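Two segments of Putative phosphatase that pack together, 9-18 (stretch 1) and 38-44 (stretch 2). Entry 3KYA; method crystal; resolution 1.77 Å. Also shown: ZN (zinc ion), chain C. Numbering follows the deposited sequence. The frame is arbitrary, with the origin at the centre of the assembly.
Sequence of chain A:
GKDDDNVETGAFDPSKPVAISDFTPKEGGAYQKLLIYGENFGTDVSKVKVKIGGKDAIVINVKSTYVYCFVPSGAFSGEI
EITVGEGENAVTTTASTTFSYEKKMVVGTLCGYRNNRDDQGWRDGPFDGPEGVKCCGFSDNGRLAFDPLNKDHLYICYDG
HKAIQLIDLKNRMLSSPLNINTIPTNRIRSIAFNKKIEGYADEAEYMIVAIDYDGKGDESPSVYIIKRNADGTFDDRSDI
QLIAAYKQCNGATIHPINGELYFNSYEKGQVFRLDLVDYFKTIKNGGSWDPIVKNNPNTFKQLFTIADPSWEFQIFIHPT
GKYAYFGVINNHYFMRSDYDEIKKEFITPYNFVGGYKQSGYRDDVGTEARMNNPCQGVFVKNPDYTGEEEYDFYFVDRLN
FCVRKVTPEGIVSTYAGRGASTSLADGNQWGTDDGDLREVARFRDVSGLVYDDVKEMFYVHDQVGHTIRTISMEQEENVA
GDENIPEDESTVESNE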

# COMPACT_ATOMS: atom_id res chain seq x y z
N THR A 9 -11.71 -40.70 21.18
CA THR A 9 -12.36 -39.39 21.05
C THR A 9 -11.49 -38.49 20.18
O THR A 9 -10.32 -38.28 20.48
CB THR A 9 -12.55 -38.67 22.42
OG1 THR A 9 -13.41 -39.43 23.28
CG2 THR A 9 -13.17 -37.28 22.21
N GLY A 10 -12.08 -37.98 19.10
CA GLY A 10 -11.37 -37.12 18.16
C GLY A 10 -10.83 -37.85 16.95
O GLY A 10 -10.47 -37.21 15.97
N ALA A 11 -10.75 -39.18 16.99
CA ALA A 11 -10.23 -39.94 15.85
C ALA A 11 -11.30 -40.13 14.77
O ALA A 11 -12.50 -40.11 15.06
CB ALA A 11 -9.71 -41.30 16.31
N PHE A 12 -10.87 -40.30 13.53
CA PHE A 12 -11.77 -40.56 12.40
C PHE A 12 -12.47 -41.90 12.57
O PHE A 12 -11.83 -42.89 12.91
CB PHE A 12 -10.99 -40.54 11.08
CG PHE A 12 -11.78 -40.99 9.88
CD1 PHE A 12 -12.95 -40.33 9.51
CD2 PHE A 12 -11.32 -42.03 9.08
CE1 PHE A 12 -13.67 -40.73 8.39
CE2 PHE A 12 -12.03 -42.44 7.96
CZ PHE A 12 -13.21 -41.79 7.61
N ASP A 13 -13.78 -41.91 12.36
CA ASP A 13 -14.59 -43.14 12.45
C ASP A 13 -15.19 -43.40 11.06
O ASP A 13 -16.16 -42.74 10.67
CB ASP A 13 -15.68 -42.98 13.51
CG ASP A 13 -16.43 -44.28 13.80
OD1 ASP A 13 -16.43 -45.19 12.95
OD2 ASP A 13 -17.03 -44.39 14.90
N PRO A 14 -14.62 -44.37 10.31
CA PRO A 14 -15.08 -44.64 8.94
C PRO A 14 -16.50 -45.21 8.81
O PRO A 14 -17.00 -45.32 7.70
CB PRO A 14 -14.05 -45.64 8.41
CG PRO A 14 -13.45 -46.25 9.60
CD PRO A 14 -13.46 -45.20 10.67
N SER A 15 -17.13 -45.59 9.93
CA SER A 15 -18.52 -46.08 9.90
C SER A 15 -19.52 -44.94 10.06
O SER A 15 -20.73 -45.16 9.99
CB SER A 15 -18.74 -47.12 11.00
OG SER A 15 -18.56 -46.55 12.28
N LYS A 16 -19.02 -43.71 10.27
CA LYS A 16 -19.86 -42.53 10.44
C LYS A 16 -19.65 -41.54 9.31
O LYS A 16 -18.55 -41.45 8.76
CB LYS A 16 -19.54 -41.83 11.77
CG LYS A 16 -19.85 -42.64 13.03
CD LYS A 16 -21.35 -42.90 13.16
CE LYS A 16 -21.74 -43.37 14.55
NZ LYS A 16 -21.14 -44.67 14.93
N PRO A 17 -20.69 -40.77 8.97
CA PRO A 17 -20.52 -39.79 7.91
C PRO A 17 -19.52 -38.70 8.28
O PRO A 17 -19.17 -38.53 9.45
CB PRO A 17 -21.93 -39.18 7.75
CG PRO A 17 -22.64 -39.48 9.03
CD PRO A 17 -22.07 -40.77 9.52
N VAL A 18 -19.04 -38.00 7.26
CA VAL A 18 -18.20 -36.83 7.44
C VAL A 18 -19.16 -35.69 7.14
O VAL A 18 -19.98 -35.79 6.21
CB VAL A 18 -17.01 -36.80 6.48
CG1 VAL A 18 -16.30 -35.45 6.55
CG2 VAL A 18 -16.04 -37.92 6.81
N GLY A 38 -16.73 -28.85 10.87
CA GLY A 38 -17.50 -30.06 10.63
C GLY A 38 -17.30 -31.16 11.64
O GLY A 38 -17.05 -30.90 12.82
N GLU A 39 -17.41 -32.39 11.18
CA GLU A 39 -17.26 -33.55 12.04
C GLU A 39 -16.60 -34.70 11.33
O GLU A 39 -16.78 -34.87 10.13
CB GLU A 39 -18.64 -34.05 12.49
CG GLU A 39 -19.45 -33.06 13.28
CD GLU A 39 -20.83 -33.61 13.63
OE1 GLU A 39 -21.60 -33.93 12.70
OE2 GLU A 39 -21.13 -33.70 14.84
N ASN A 40 -15.86 -35.48 12.10
CA ASN A 40 -15.26 -36.73 11.66
C ASN A 40 -14.11 -36.54 10.66
O ASN A 40 -13.98 -37.32 9.72
CB ASN A 40 -16.36 -37.66 11.09
CG ASN A 40 -15.98 -39.12 11.11
OD1 ASN A 40 -15.18 -39.56 11.92
ND2 ASN A 40 -16.60 -39.90 10.22
N PHE A 41 -13.30 -35.50 10.88
CA PHE A 41 -12.16 -35.22 10.01
C PHE A 41 -10.89 -35.94 10.44
O PHE A 41 -9.92 -36.03 9.67
CB PHE A 41 -11.84 -33.73 9.95
CG PHE A 41 -12.94 -32.86 9.42
CD1 PHE A 41 -13.70 -33.24 8.32
CD2 PHE A 41 -13.14 -31.60 9.95
CE1 PHE A 41 -14.69 -32.41 7.82
CE2 PHE A 41 -14.12 -30.76 9.45
CZ PHE A 41 -14.89 -31.18 8.37
N GLY A 42 -10.86 -36.45 11.67
CA GLY A 42 -9.65 -37.08 12.18
C GLY A 42 -8.60 -36.02 12.50
O GLY A 42 -8.89 -34.83 12.45
N THR A 43 -7.39 -36.45 12.82
CA THR A 43 -6.32 -35.53 13.23
C THR A 43 -5.06 -35.56 12.35
O THR A 43 -4.02 -34.99 12.72
CB THR A 43 -5.88 -35.85 14.67
OG1 THR A 43 -5.43 -37.21 14.75
CG2 THR A 43 -7.04 -35.65 15.66
N ASP A 44 -5.15 -36.18 11.17
CA ASP A 44 -4.02 -36.32 10.25
C ASP A 44 -4.25 -35.71 8.86
O ASP A 44 -5.14 -36.13 8.13
CB ASP A 44 -3.68 -37.80 10.06
CG ASP A 44 -2.94 -38.38 11.27
OD1 ASP A 44 -1.97 -37.75 11.72
OD2 ASP A 44 -3.31 -39.48 11.74
ZN ZN C . -1.15 -37.38 13.44
O HOH W 1 -12.61 -36.89 13.93
O HOH W 2 -7.95 -39.55 13.22

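A single amide side chain can tie down a loop that has no regular secondary structure, provided it can hydrogen-bond to backbone groups the loop presents. The packing of residues 38-44 against residues 9-18 is a compact example, burying 388 Å² in all, with Asn 40 contributing the largest share.

Gly 38 lies in a strand and does not touch the other stretch. Its lack of a side chain matters locally: a CB here would sit about 2.5 Å from CZ of Phe 41. Glu 39 follows with an exposed side chain, and its contact is made by the backbone, where Glu 39 O lies 3.6 Å from Val 18 CA.

Asn 40 is the centre of the contact. Its CA-to-CB bond points toward stretch 1, and with chi1 in the t well the amide reaches a type I turn running from Asp 13 to Lys 16. The two ends of the amide do complementary work. Asn 40 OD1 accepts a nearly straight hydrogen bond from Asp 13 N (2.8 Å, 172°), while Asn 40 ND2 donates to Asp 13 O at 2.9 Å, so one side chain engages both the NH and the carbonyl of the same residue. Asn 40 ND2 also donates to Pro 17 O at 3.0 Å, linking the start of the turn to the segment just beyond it. The turn has its own support: Lys 16 N donates to Asp 13 O (3.0 Å), and Asp 13 OD1 accepts from both Ser 15 N (3.1 Å) and Ser 15 OG (2.6 Å). The backbone of Asn 40 fares differently. Its O is buried without a polar partner, facing the edge of the Phe 12 ring, with Phe 12 CD1 3.2 Å away, and approached by Val 18 CG2 at 3.6 Å.

Phe 41 supplies the apolar component. Although its CA-to-CB bond points away, the ring comes nearer, and CE1 meets Val 18 CG1 at 3.7 Å.

At Gly 42, close backbone packing takes over, with its CA 3.7 Å from Phe 12 N. Positive phi already favours glycine, and a CB would fall a tight 3.1 Å from Phe 12 CB. Water 1 bridges the two stretches here, donating to Gly 10 O (3.0 Å) and accepting from Gly 42 N (2.9 Å).

Thr 43 closes the contact: its CG2 lies 3.8 Å from Gly 10 O, and water 2 accepts from both Thr 43 N (3.2 Å) and Phe 12 N (3.0 Å). Asp 44, beyond reach of stretch 1, instead binds zinc through OD1, 1.9 Å from ZN.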